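Long-range contacts in putative ABC-transporter ATP-binding protein (Alicyclobacillus acidocaldarius, PDB 1Z47), which probably binds and hydrolyses ATP as the nucleotide-binding subunit of an ABC-type importer thought to carry sulfate: residues F36-G41 with G196-F201; R87-V92 with P164-F169; F187-H192 with V212-L217; I15-V20 with R59-L64; G53-L58 with V200-D205. All blocks are in the same frame, centred on the assembly; numbering follows the deposited sequence.

Contact 1 (F36-G41 with G196-F201)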
# COMPACT_ATOMS: atom_id res chain seq x y z
N PHE B 36 -24.65 -12.94 6.66
CA PHE B 36 -23.91 -13.34 5.48
C PHE B 36 -23.56 -14.81 5.62
O PHE B 36 -23.61 -15.37 6.71
CB PHE B 36 -22.62 -12.51 5.30
CG PHE B 36 -21.70 -12.55 6.49
CD1 PHE B 36 -20.92 -13.68 6.76
CD2 PHE B 36 -21.62 -11.46 7.37
CE1 PHE B 36 -20.08 -13.72 7.88
CE2 PHE B 36 -20.78 -11.49 8.49
CZ PHE B 36 -20.01 -12.63 8.75
N GLN B 37 -23.20 -15.42 4.51
CA GLN B 37 -22.83 -16.82 4.53
C GLN B 37 -21.51 -16.97 3.79
O GLN B 37 -21.42 -16.64 2.60
CB GLN B 37 -23.88 -17.67 3.83
CG GLN B 37 -25.31 -17.42 4.28
CD GLN B 37 -26.27 -18.46 3.72
OE1 GLN B 37 -26.33 -19.59 4.21
NE2 GLN B 37 -27.00 -18.09 2.68
N ILE B 38 -20.50 -17.48 4.48
CA ILE B 38 -19.20 -17.71 3.86
C ILE B 38 -19.10 -19.20 3.51
O ILE B 38 -19.40 -20.07 4.34
CB ILE B 38 -18.06 -17.30 4.82
CG1 ILE B 38 -18.03 -15.76 4.95
CG2 ILE B 38 -16.72 -17.80 4.31
CD1 ILE B 38 -17.02 -15.24 5.97
N ARG B 39 -18.69 -19.49 2.28
CA ARG B 39 -18.56 -20.86 1.79
C ARG B 39 -17.33 -21.62 2.35
O ARG B 39 -16.32 -21.02 2.74
CB ARG B 39 -18.50 -20.87 0.26
CG ARG B 39 -19.56 -19.99 -0.41
CD ARG B 39 -19.50 -20.08 -1.93
NE ARG B 39 -20.16 -21.28 -2.44
CZ ARG B 39 -20.12 -21.69 -3.70
NH1 ARG B 39 -20.76 -22.79 -4.06
NH2 ARG B 39 -19.45 -21.00 -4.61
N GLU B 40 -17.44 -22.95 2.37
CA GLU B 40 -16.34 -23.77 2.86
C GLU B 40 -15.11 -23.65 1.96
O GLU B 40 -15.21 -23.69 0.72
CB GLU B 40 -16.79 -25.24 2.98
CG GLU B 40 -17.85 -25.47 4.07
CD GLU B 40 -18.30 -26.94 4.22
OE1 GLU B 40 -17.48 -27.79 4.63
OE2 GLU B 40 -19.48 -27.23 3.92
N GLY B 41 -13.94 -23.48 2.58
CA GLY B 41 -12.70 -23.37 1.83
C GLY B 41 -12.53 -22.02 1.16
O GLY B 41 -11.63 -21.82 0.34
N GLY B 196 -6.70 -26.01 2.34
CA GLY B 196 -8.12 -26.11 2.05
C GLY B 196 -9.08 -25.66 3.13
O GLY B 196 -10.24 -26.03 3.12
N VAL B 197 -8.59 -24.83 4.05
CA VAL B 197 -9.36 -24.30 5.17
C VAL B 197 -10.25 -23.12 4.74
O VAL B 197 -10.25 -22.73 3.58
CB VAL B 197 -8.40 -23.83 6.28
CG1 VAL B 197 -9.14 -23.54 7.58
CG2 VAL B 197 -7.34 -24.89 6.51
N THR B 198 -11.02 -22.58 5.69
CA THR B 198 -11.89 -21.42 5.45
C THR B 198 -11.14 -20.26 6.13
O THR B 198 -10.83 -20.33 7.31
CB THR B 198 -13.26 -21.60 6.14
OG1 THR B 198 -13.93 -22.75 5.58
CG2 THR B 198 -14.14 -20.35 5.95
N SER B 199 -10.88 -19.18 5.40
CA SER B 199 -10.13 -18.07 5.98
C SER B 199 -10.81 -16.71 5.86
O SER B 199 -11.41 -16.40 4.83
CB SER B 199 -8.75 -18.00 5.33
OG SER B 199 -7.99 -19.18 5.56
N VAL B 200 -10.69 -15.90 6.90
CA VAL B 200 -11.27 -14.55 6.92
C VAL B 200 -10.17 -13.60 7.42
O VAL B 200 -9.52 -13.88 8.43
CB VAL B 200 -12.46 -14.43 7.91
CG1 VAL B 200 -13.21 -13.10 7.67
CG2 VAL B 200 -13.43 -15.60 7.74
N PHE B 201 -9.98 -12.47 6.74
CA PHE B 201 -8.95 -11.53 7.19
C PHE B 201 -9.53 -10.12 7.17
O PHE B 201 -10.47 -9.84 6.43
CB PHE B 201 -7.70 -11.64 6.31
CG PHE B 201 -7.91 -11.22 4.88
CD1 PHE B 201 -7.61 -9.91 4.46
CD2 PHE B 201 -8.36 -12.14 3.93
CE1 PHE B 201 -7.75 -9.55 3.13
CE2 PHE B 201 -8.51 -11.79 2.60
CZ PHE B 201 -8.21 -10.49 2.18

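Contact 2 (R87-V92 with P164-F169)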
# COMPACT_ATOMS: atom_id res chain seq x y z
N ARG B 87 -14.31 -23.25 19.82
CA ARG B 87 -14.62 -23.18 18.40
C ARG B 87 -13.50 -23.78 17.57
O ARG B 87 -12.35 -23.83 18.00
CB ARG B 87 -14.88 -21.72 17.98
CG ARG B 87 -15.94 -21.02 18.82
CD ARG B 87 -16.32 -19.65 18.27
NE ARG B 87 -17.32 -18.98 19.11
CZ ARG B 87 -17.96 -17.86 18.77
NH1 ARG B 87 -17.71 -17.27 17.60
NH2 ARG B 87 -18.85 -17.33 19.60
N ASN B 88 -13.84 -24.25 16.38
CA ASN B 88 -12.86 -24.87 15.49
C ASN B 88 -12.17 -23.78 14.66
O ASN B 88 -12.16 -23.83 13.43
CB ASN B 88 -13.58 -25.85 14.57
CG ASN B 88 -12.80 -27.13 14.34
OD1 ASN B 88 -11.89 -27.19 13.52
ND2 ASN B 88 -13.15 -28.18 15.09
N VAL B 89 -11.56 -22.81 15.35
CA VAL B 89 -10.91 -21.70 14.67
C VAL B 89 -9.50 -21.41 15.19
O VAL B 89 -9.24 -21.50 16.38
CB VAL B 89 -11.74 -20.42 14.82
CG1 VAL B 89 -13.16 -20.67 14.33
CG2 VAL B 89 -11.75 -19.99 16.27
N GLY B 90 -8.60 -21.04 14.28
CA GLY B 90 -7.24 -20.73 14.68
C GLY B 90 -6.98 -19.24 14.50
O GLY B 90 -7.50 -18.64 13.57
N LEU B 91 -6.17 -18.66 15.38
CA LEU B 91 -5.87 -17.23 15.31
C LEU B 91 -4.45 -16.84 14.90
O LEU B 91 -3.46 -17.35 15.43
CB LEU B 91 -6.17 -16.59 16.66
CG LEU B 91 -7.62 -16.44 17.12
CD1 LEU B 91 -8.49 -17.55 16.58
CD2 LEU B 91 -7.63 -16.42 18.64
N VAL B 92 -4.36 -15.91 13.95
CA VAL B 92 -3.08 -15.36 13.48
C VAL B 92 -3.30 -13.85 13.65
O VAL B 92 -3.65 -13.13 12.69
CB VAL B 92 -2.80 -15.69 11.99
CG1 VAL B 92 -1.38 -15.27 11.63
CG2 VAL B 92 -2.99 -17.19 11.73
N PRO B 164 -7.42 -26.35 12.51
CA PRO B 164 -8.65 -25.56 12.71
C PRO B 164 -9.57 -25.59 11.50
O PRO B 164 -9.12 -25.80 10.37
CB PRO B 164 -8.12 -24.14 12.96
CG PRO B 164 -6.78 -24.39 13.58
CD PRO B 164 -6.22 -25.53 12.75
N GLN B 165 -10.85 -25.38 11.75
CA GLN B 165 -11.85 -25.35 10.68
C GLN B 165 -11.78 -23.97 10.02
O GLN B 165 -11.88 -23.83 8.79
CB GLN B 165 -13.26 -25.51 11.25
CG GLN B 165 -13.81 -26.92 11.39
CD GLN B 165 -15.29 -26.89 11.80
OE1 GLN B 165 -16.13 -26.36 11.07
NE2 GLN B 165 -15.60 -27.46 12.96
N VAL B 166 -11.63 -22.96 10.87
CA VAL B 166 -11.56 -21.57 10.42
C VAL B 166 -10.24 -20.92 10.83
O VAL B 166 -9.73 -21.13 11.92
CB VAL B 166 -12.75 -20.75 10.99
CG1 VAL B 166 -12.71 -19.34 10.42
CG2 VAL B 166 -14.09 -21.42 10.62
N LEU B 167 -9.72 -20.10 9.93
CA LEU B 167 -8.47 -19.39 10.14
C LEU B 167 -8.82 -17.88 10.10
O LEU B 167 -9.40 -17.40 9.12
CB LEU B 167 -7.52 -19.76 9.01
CG LEU B 167 -6.01 -19.75 9.23
CD1 LEU B 167 -5.64 -20.66 10.40
CD2 LEU B 167 -5.31 -20.22 7.96
N LEU B 168 -8.50 -17.16 11.18
CA LEU B 168 -8.76 -15.72 11.28
C LEU B 168 -7.50 -14.85 11.34
O LEU B 168 -6.63 -15.06 12.20
CB LEU B 168 -9.60 -15.45 12.52
CG LEU B 168 -10.88 -16.29 12.62
CD1 LEU B 168 -11.62 -15.94 13.90
CD2 LEU B 168 -11.75 -16.05 11.39
N PHE B 169 -7.40 -13.86 10.45
CA PHE B 169 -6.22 -12.97 10.44
C PHE B 169 -6.61 -11.55 10.83
O PHE B 169 -7.48 -10.97 10.20
CB PHE B 169 -5.58 -12.94 9.05
CG PHE B 169 -5.06 -14.26 8.58
CD1 PHE B 169 -5.93 -15.23 8.09
CD2 PHE B 169 -3.70 -14.56 8.65
CE1 PHE B 169 -5.46 -16.47 7.67
CE2 PHE B 169 -3.21 -15.79 8.24
CZ PHE B 169 -4.09 -16.75 7.75

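Contact 3 (F187-H192 with V212-L217)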
# COMPACT_ATOMS: atom_id res chain seq x y z
N PHE B 187 2.18 -15.69 0.36
CA PHE B 187 2.45 -16.93 1.06
C PHE B 187 1.19 -17.45 1.75
O PHE B 187 0.86 -18.64 1.65
CB PHE B 187 3.55 -16.71 2.09
CG PHE B 187 3.82 -17.90 2.94
CD1 PHE B 187 4.25 -19.08 2.36
CD2 PHE B 187 3.66 -17.83 4.31
CE1 PHE B 187 4.51 -20.19 3.15
CE2 PHE B 187 3.92 -18.92 5.10
CZ PHE B 187 4.35 -20.11 4.52
N VAL B 188 0.51 -16.55 2.46
CA VAL B 188 -0.71 -16.91 3.17
C VAL B 188 -1.72 -17.48 2.18
O VAL B 188 -2.42 -18.44 2.48
CB VAL B 188 -1.34 -15.67 3.89
CG1 VAL B 188 -2.78 -15.97 4.28
CG2 VAL B 188 -0.53 -15.30 5.14
N ARG B 189 -1.78 -16.88 0.99
CA ARG B 189 -2.71 -17.37 -0.03
C ARG B 189 -2.30 -18.78 -0.48
O ARG B 189 -3.13 -19.67 -0.54
CB ARG B 189 -2.74 -16.43 -1.26
CG ARG B 189 -3.75 -16.84 -2.35
CD ARG B 189 -5.23 -16.66 -1.96
NE ARG B 189 -6.05 -17.74 -2.54
CZ ARG B 189 -7.33 -17.66 -2.88
NH1 ARG B 189 -8.02 -16.54 -2.72
NH2 ARG B 189 -7.95 -18.73 -3.36
N GLN B 190 -1.02 -18.99 -0.77
CA GLN B 190 -0.57 -20.32 -1.20
C GLN B 190 -0.86 -21.36 -0.11
O GLN B 190 -1.31 -22.48 -0.39
CB GLN B 190 0.92 -20.30 -1.56
CG GLN B 190 1.54 -21.69 -1.66
CD GLN B 190 3.01 -21.66 -2.05
OE1 GLN B 190 3.35 -21.46 -3.22
NE2 GLN B 190 3.90 -21.86 -1.07
N VAL B 191 -0.62 -20.98 1.14
CA VAL B 191 -0.88 -21.90 2.23
C VAL B 191 -2.38 -22.22 2.28
O VAL B 191 -2.78 -23.39 2.31
CB VAL B 191 -0.39 -21.30 3.56
CG1 VAL B 191 -0.96 -22.08 4.74
CG2 VAL B 191 1.14 -21.36 3.61
N HIS B 192 -3.22 -21.18 2.25
CA HIS B 192 -4.67 -21.38 2.26
C HIS B 192 -5.14 -22.37 1.19
O HIS B 192 -5.94 -23.26 1.46
CB HIS B 192 -5.39 -20.05 2.02
CG HIS B 192 -6.86 -20.20 1.77
ND1 HIS B 192 -7.79 -20.25 2.78
CD2 HIS B 192 -7.55 -20.32 0.61
CE1 HIS B 192 -9.00 -20.39 2.26
NE2 HIS B 192 -8.88 -20.44 0.95
N VAL B 212 -6.03 -11.07 -2.84
CA VAL B 212 -6.08 -12.40 -2.26
C VAL B 212 -7.44 -13.00 -1.95
O VAL B 212 -7.54 -14.21 -1.80
CB VAL B 212 -5.21 -12.49 -0.98
CG1 VAL B 212 -3.77 -12.06 -1.28
CG2 VAL B 212 -5.80 -11.65 0.11
N ALA B 213 -8.49 -12.18 -1.86
CA ALA B 213 -9.80 -12.74 -1.50
C ALA B 213 -10.63 -13.37 -2.62
O ALA B 213 -10.57 -12.93 -3.78
CB ALA B 213 -10.63 -11.68 -0.79
N ASP B 214 -11.38 -14.41 -2.27
CA ASP B 214 -12.29 -15.07 -3.21
C ASP B 214 -13.49 -14.12 -3.34
O ASP B 214 -13.95 -13.84 -4.44
CB ASP B 214 -12.72 -16.43 -2.67
CG ASP B 214 -11.56 -17.42 -2.64
OD1 ASP B 214 -11.35 -18.04 -1.59
OD2 ASP B 214 -10.90 -17.55 -3.67
N ARG B 215 -13.97 -13.64 -2.20
CA ARG B 215 -15.05 -12.65 -2.15
C ARG B 215 -14.75 -11.62 -1.05
O ARG B 215 -14.12 -11.91 -0.03
CB ARG B 215 -16.43 -13.28 -1.88
CG ARG B 215 -17.01 -14.01 -3.11
CD ARG B 215 -18.45 -14.38 -2.88
NE ARG B 215 -18.58 -15.29 -1.75
CZ ARG B 215 -19.70 -15.49 -1.08
NH1 ARG B 215 -20.81 -14.82 -1.43
NH2 ARG B 215 -19.73 -16.36 -0.08
N VAL B 216 -15.24 -10.42 -1.27
CA VAL B 216 -15.00 -9.31 -0.36
C VAL B 216 -16.28 -8.82 0.29
O VAL B 216 -17.29 -8.60 -0.39
CB VAL B 216 -14.38 -8.14 -1.15
CG1 VAL B 216 -14.05 -6.96 -0.22
CG2 VAL B 216 -13.13 -8.63 -1.87
N LEU B 217 -16.23 -8.67 1.61
CA LEU B 217 -17.34 -8.15 2.37
C LEU B 217 -17.02 -6.67 2.69
O LEU B 217 -16.19 -6.37 3.56
CB LEU B 217 -17.51 -8.94 3.67
CG LEU B 217 -18.81 -8.59 4.40
CD1 LEU B 217 -19.96 -9.28 3.69
CD2 LEU B 217 -18.74 -9.05 5.84

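Contact 4 (I15-V20 with R59-L64)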
# COMPACT_ATOMS: atom_id res chain seq x y z
N ILE B 15 -19.20 -20.51 7.68
CA ILE B 15 -19.52 -19.46 8.65
C ILE B 15 -20.79 -18.69 8.29
O ILE B 15 -21.04 -18.40 7.11
CB ILE B 15 -18.37 -18.42 8.77
CG1 ILE B 15 -17.02 -19.13 8.94
CG2 ILE B 15 -18.62 -17.53 9.98
CD1 ILE B 15 -15.84 -18.17 9.11
N GLU B 16 -21.59 -18.36 9.29
CA GLU B 16 -22.81 -17.61 9.03
C GLU B 16 -23.22 -16.71 10.17
O GLU B 16 -23.17 -17.09 11.35
CB GLU B 16 -23.97 -18.55 8.66
CG GLU B 16 -25.27 -17.79 8.33
CD GLU B 16 -26.37 -18.67 7.72
OE1 GLU B 16 -27.46 -18.12 7.41
OE2 GLU B 16 -26.15 -19.89 7.54
N PHE B 17 -23.60 -15.49 9.82
CA PHE B 17 -24.07 -14.55 10.82
C PHE B 17 -25.57 -14.42 10.59
O PHE B 17 -26.02 -14.28 9.45
CB PHE B 17 -23.39 -13.17 10.67
CG PHE B 17 -22.11 -13.03 11.45
CD1 PHE B 17 -21.75 -11.79 11.99
CD2 PHE B 17 -21.26 -14.12 11.65
CE1 PHE B 17 -20.55 -11.64 12.71
CE2 PHE B 17 -20.07 -13.98 12.36
CZ PHE B 17 -19.72 -12.74 12.89
N VAL B 18 -26.34 -14.47 11.66
CA VAL B 18 -27.80 -14.34 11.57
C VAL B 18 -28.24 -13.14 12.38
O VAL B 18 -28.27 -13.19 13.62
CB VAL B 18 -28.51 -15.61 12.11
CG1 VAL B 18 -30.03 -15.43 12.03
CG2 VAL B 18 -28.08 -16.82 11.31
N GLY B 19 -28.55 -12.05 11.68
CA GLY B 19 -28.99 -10.84 12.34
C GLY B 19 -28.13 -10.48 13.54
O GLY B 19 -28.64 -10.17 14.61
N VAL B 20 -26.81 -10.54 13.34
CA VAL B 20 -25.87 -10.24 14.41
C VAL B 20 -25.79 -8.74 14.64
O VAL B 20 -25.64 -7.95 13.71
CB VAL B 20 -24.48 -10.80 14.08
CG1 VAL B 20 -23.50 -10.42 15.17
CG2 VAL B 20 -24.56 -12.32 13.91
N ARG B 59 -13.75 -10.63 15.42
CA ARG B 59 -13.77 -11.02 16.82
C ARG B 59 -15.06 -11.79 17.20
O ARG B 59 -15.03 -12.64 18.10
CB ARG B 59 -13.60 -9.80 17.73
CG ARG B 59 -12.23 -9.13 17.57
CD ARG B 59 -12.16 -7.79 18.28
NE ARG B 59 -12.45 -7.95 19.70
CZ ARG B 59 -11.68 -8.63 20.55
NH1 ARG B 59 -12.03 -8.73 21.83
NH2 ARG B 59 -10.56 -9.20 20.12
N LEU B 60 -16.17 -11.51 16.52
CA LEU B 60 -17.43 -12.22 16.78
C LEU B 60 -17.31 -13.66 16.29
O LEU B 60 -17.95 -14.56 16.84
CB LEU B 60 -18.61 -11.57 16.05
CG LEU B 60 -19.63 -10.64 16.72
CD1 LEU B 60 -19.97 -11.15 18.11
CD2 LEU B 60 -19.10 -9.24 16.79
N ILE B 61 -16.52 -13.87 15.24
CA ILE B 61 -16.32 -15.22 14.71
C ILE B 61 -15.39 -16.00 15.65
O ILE B 61 -15.54 -17.22 15.83
CB ILE B 61 -15.67 -15.19 13.31
CG1 ILE B 61 -16.58 -14.47 12.31
CG2 ILE B 61 -15.41 -16.62 12.83
CD1 ILE B 61 -15.96 -14.30 10.92
N ALA B 62 -14.45 -15.29 16.26
CA ALA B 62 -13.50 -15.91 17.19
C ALA B 62 -14.13 -16.25 18.53
O ALA B 62 -13.75 -17.22 19.19
CB ALA B 62 -12.30 -14.98 17.41
N GLY B 63 -15.11 -15.46 18.94
CA GLY B 63 -15.74 -15.70 20.22
C GLY B 63 -15.16 -14.73 21.21
O GLY B 63 -15.51 -14.75 22.38
N LEU B 64 -14.27 -13.86 20.73
CA LEU B 64 -13.66 -12.86 21.60
C LEU B 64 -14.70 -11.82 21.98
O LEU B 64 -14.54 -11.10 22.96
CB LEU B 64 -12.48 -12.19 20.88
CG LEU B 64 -11.26 -13.11 20.77
CD1 LEU B 64 -10.27 -12.57 19.74
CD2 LEU B 64 -10.61 -13.25 22.16

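Contact 5 (G53-L58 with V200-D205)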
# COMPACT_ATOMS: atom_id res chain seq x y z
N GLY B 53 -16.75 -1.82 11.73
CA GLY B 53 -17.35 -3.07 12.17
C GLY B 53 -16.58 -4.30 11.69
O GLY B 53 -16.87 -5.43 12.13
N LYS B 54 -15.59 -4.12 10.80
CA LYS B 54 -14.84 -5.26 10.30
C LYS B 54 -14.08 -6.03 11.38
O LYS B 54 -14.04 -7.27 11.35
CB LYS B 54 -13.86 -4.82 9.17
CG LYS B 54 -12.70 -3.87 9.59
CD LYS B 54 -11.98 -3.37 8.33
CE LYS B 54 -10.64 -2.66 8.59
NZ LYS B 54 -10.81 -1.39 9.31
N THR B 55 -13.47 -5.33 12.32
CA THR B 55 -12.71 -6.02 13.37
C THR B 55 -13.66 -6.72 14.36
O THR B 55 -13.43 -7.87 14.77
CB THR B 55 -11.77 -5.03 14.10
OG1 THR B 55 -10.85 -4.49 13.15
CG2 THR B 55 -10.98 -5.73 15.21
N THR B 56 -14.74 -6.03 14.71
CA THR B 56 -15.73 -6.59 15.62
C THR B 56 -16.25 -7.90 15.03
O THR B 56 -16.39 -8.89 15.74
CB THR B 56 -16.89 -5.61 15.85
OG1 THR B 56 -16.34 -4.37 16.34
CG2 THR B 56 -17.90 -6.18 16.89
N ILE B 57 -16.53 -7.90 13.72
CA ILE B 57 -17.02 -9.10 13.04
C ILE B 57 -16.00 -10.25 13.17
O ILE B 57 -16.36 -11.38 13.52
CB ILE B 57 -17.31 -8.83 11.54
CG1 ILE B 57 -18.60 -7.98 11.41
CG2 ILE B 57 -17.40 -10.15 10.76
CD1 ILE B 57 -18.99 -7.64 9.97
N LEU B 58 -14.73 -9.96 12.87
CA LEU B 58 -13.68 -10.98 12.99
C LEU B 58 -13.68 -11.53 14.43
O LEU B 58 -13.64 -12.75 14.64
CB LEU B 58 -12.30 -10.38 12.67
CG LEU B 58 -11.26 -11.47 12.39
CD1 LEU B 58 -11.42 -11.96 10.95
CD2 LEU B 58 -9.85 -10.91 12.67
N VAL B 200 -10.69 -15.90 6.90
CA VAL B 200 -11.27 -14.55 6.92
C VAL B 200 -10.17 -13.60 7.42
O VAL B 200 -9.52 -13.88 8.43
CB VAL B 200 -12.46 -14.43 7.91
CG1 VAL B 200 -13.21 -13.10 7.67
CG2 VAL B 200 -13.43 -15.60 7.74
N PHE B 201 -9.98 -12.47 6.74
CA PHE B 201 -8.95 -11.53 7.19
C PHE B 201 -9.53 -10.12 7.17
O PHE B 201 -10.47 -9.84 6.43
CB PHE B 201 -7.70 -11.64 6.31
CG PHE B 201 -7.91 -11.22 4.88
CD1 PHE B 201 -7.61 -9.91 4.46
CD2 PHE B 201 -8.36 -12.14 3.93
CE1 PHE B 201 -7.75 -9.55 3.13
CE2 PHE B 201 -8.51 -11.79 2.60
CZ PHE B 201 -8.21 -10.49 2.18
N VAL B 202 -8.98 -9.26 8.00
CA VAL B 202 -9.44 -7.88 8.13
C VAL B 202 -8.48 -6.98 7.36
O VAL B 202 -7.27 -7.21 7.36
CB VAL B 202 -9.46 -7.47 9.63
CG1 VAL B 202 -9.47 -5.95 9.78
CG2 VAL B 202 -10.70 -8.10 10.32
N THR B 203 -9.02 -5.96 6.69
CA THR B 203 -8.17 -5.05 5.94
C THR B 203 -8.84 -3.72 5.57
O THR B 203 -10.05 -3.65 5.33
CB THR B 203 -7.63 -5.73 4.66
OG1 THR B 203 -6.69 -4.87 4.01
CG2 THR B 203 -8.75 -6.03 3.70
N HIS B 204 -8.05 -2.65 5.53
CA HIS B 204 -8.58 -1.36 5.13
C HIS B 204 -7.96 -0.98 3.78
O HIS B 204 -8.13 0.15 3.29
CB HIS B 204 -8.27 -0.30 6.21
CG HIS B 204 -6.82 -0.21 6.58
ND1 HIS B 204 -5.85 0.26 5.72
CD2 HIS B 204 -6.18 -0.51 7.74
CE1 HIS B 204 -4.68 0.24 6.32
NE2 HIS B 204 -4.85 -0.22 7.55
N ASP B 205 -7.27 -1.95 3.17
CA ASP B 205 -6.58 -1.79 1.88
C ASP B 205 -7.32 -2.53 0.76
O ASP B 205 -7.21 -3.75 0.63
CB ASP B 205 -5.15 -2.35 1.99
CG ASP B 205 -4.32 -2.09 0.74
OD1 ASP B 205 -4.90 -1.80 -0.34
OD2 ASP B 205 -3.07 -2.17 0.84

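Contact 1 (F36-G41 with G196-F201)
At the start of 196-201 the chain has just left helix 178-195, and Gly196, with positive phi, turns it toward the sheet. The carbonyl O of Val197 meets Gly41 CA at 3.1 Å in a CA-H...O contact, while the valine side chain points away from 36-41. Thr198 carries the polar link. Thr198 OG1, set beside the backbone N and anti to the carbonyl carbon (chi1 -62°), accepts the backbone N-H of Gly41 at 3.1 Å along a nearly straight line of 164°, and it is also hydrogen-bonded to Thr14 OG1, so one hydroxyl ties three pieces of chain together. The same rotamer puts Thr198 CG2 anti to the backbone N, where it rests against Ile38 CG2 at 4.0 Å. Strands 34-38 and 198-203 belong to different sheets of the ABC ATPase domain, the first to the antiparallel subdomain and the second to the mixed core sheet, and the touching parts of the segments run 147° apart. Ser199 turns from 36-41, and its OG is hydrogen-bonded to His192 ND1. Val200 faces back, and its CG2, beside the backbone N, touches the extended tip of Ile38, CD1, at 4.0 Å as the two side chains cross obliquely.

Contact 2 (R87-V92 with P164-F169)
The carbonyl O of Asn88 is gripped by two backbone N-H groups: that of Val166 at 2.8 Å, lying in the carbonyl plane, and that of Gln165, a weak bond bent to 129°. Asn88 is the centre of an inverse gamma turn, which brings its carbonyl to the neighbouring strand. From there the parallel ladder runs on with straighter bonds. Gly90 N gives to Val166 O at 2.6 Å, Gly90 O accepts from Leu168 N, and Val92 N closes on Leu168 O at 3.0 Å, all three donors lying nearly along the C=O axes. The side chains of Val89 and Val166 lie side by side on one face, with CG1 of Val89 pressed tightly to 3.4 Å from CB of Val166. On the other face the Pro164 ring sits over Gly90, its CB 3.4 Å from Gly90 N. Farther along this face, Val92 lies beside Phe169, with Val92 CG2 in an off-centre CH-pi contact 4.2 Å from the ring centroid. Strand 89-93 is an edge strand of the core sheet within this chain; helix 148-160 packs on the Val92 and Phe169 face, helix 54-62 meets Leu168 on the other, and strand 198-203 continues the sheet beyond 166-170.

Contact 3 (F187-H192 with V212-L217)
The backbones stay apart, with the nearest CA atoms, those of Arg189 and Val212, 6.4 Å from each other, where helix 178-195 passes the end of helix 206-212. This is a helix packed beside the core sheet of the P-loop ATPase fold, and one arginine spans the gap. Arg189 leaves the helix with CG anti to the backbone N (chi1 -177°), then bends at chi2 and chi3 so that its guanidinium presents an edge to 212-217. Arg189 NH1 donates to Val212 O at 2.6 Å; the oxygen lies in the guanidinium plane, although the donor stands above the carbonyl plane. Asp214 OD2 lies in the same plane but off the edge between NH1 and NH2, with Arg189 NH2 at 3.2 Å in a salt bridge and NH1 adding a weak bond. The carboxylate plane is turned 86° from the guanidinium, so the groups do not form a flat pair. Asp214 OD1 is taken by the backbone N of Met43, and Arg189 NH2 has a second acid in Asp193. His192 lays its CD2 over one face of the Arg189 guanidinium, 4.0 Å above the plane. Asp214 OD2 receives Arg189 NH2 on its syn lone pair.

Contact 4 (I15-V20 with R59-L64)
Three apolar side chains of 15-20 stand up like pegs against the last turn of helix 54-62, and only carbon meets carbon between them. The middle and broadest peg is Phe17. The far end of its ring enters the hollow between Leu60 and Ile61, with Phe17 CZ 3.5 Å from Leu60 CB and its CE2 3.5 Å from Ile61 CG1. Both helix side chains cross the phenyl at about a right angle. Ile15 packs beside it: its extended end, CD1, reaches CG2 of Ile61 at 4.1 Å, crossing at roughly a right angle. Past the corner at Val18 and Gly19, where a G1 bulge opposite Val34 swings the chain round, Val20 comes back tip to tip with Leu60, its CG1 4.2 Å from Leu60 CG. An alanine at Phe17 would remove the ring that fills the Leu60-Ile61 hollow, and would probably loosen the seating of the helix on the strand. Phe17 also stacks on Phe36 of the adjoining strand 34-38, while Ile61 turns its other flank to Leu168 of strand 166-170. The contact thus lies where strand 15-22 of the antiparallel sheet, helix 54-62 and the core sheet come together.

Contact 5 (G53-L58 with V200-D205)
Val202 faces the helix and divides its two branches between residues one helical turn apart, Lys54 and Leu58. Val202 CG1, anti to the backbone N, lies against the lysine stem, 3.7 Å from Lys54 CE, the side chains crossing at about a right angle; Thr55 OG1 flanks the same methyl. Val202 CG2 points to the next turn, packing on Leu58 CB at 3.6 Å and on the carbonyl O of Lys54. Leu58 crosses Val202 obliquely but slides past Val200 in the opposite direction, its CD1 3.9 Å from Val200 CG1. The axis of helix 54-58 runs at 158° to strand 200-203 and 8.5 Å from it, nearly antiparallel over the core sheet. Gly53, Lys54 and Thr55 fit the Walker A pattern, consistent with this being the helix after the P-loop, whose lysine would be expected to contact ATP phosphates. Lys54 CG takes the crowded position (chi1 66°), and the chain runs extended past the strand and bends at chi4. Lys54 CE lies 3.5 Å from Thr203 O, while NZ turns back into the loop, making weak hydrogen bonds to the carbonyl oxygens of Gly48 and Pro49. An alanine at Lys54 would remove both the stem packed on Val202 and the ammonium weakly held by the loop, and would probably disturb the likely nucleotide site. Beyond it, His204 ND1 is hydrogen-bonded to Thr178 OG1 of the second subunit.

All five contacts lie in the ATP-binding domain, their centres 10 to 20 Å apart, and the chain builds them by interleaving distant segments. Contact 4 closes before contact 2 opens, contact 2 falls within the span of both contact 1 and contact 5, and contacts 1 and 3 alternate along the sequence. Strand 198-203 is the common rail: contacts 1 and 5 share Val200 and Phe201 on it, and contact 2 supplies its neighbour, strand 166-170. Helix 54-62 joins contacts 4 and 5, linking the antiparallel sheet to the core sheet. Contact 3 touches contact 1 through His192 and Val212. Such interlocking ties the probable P-loop to both sheets.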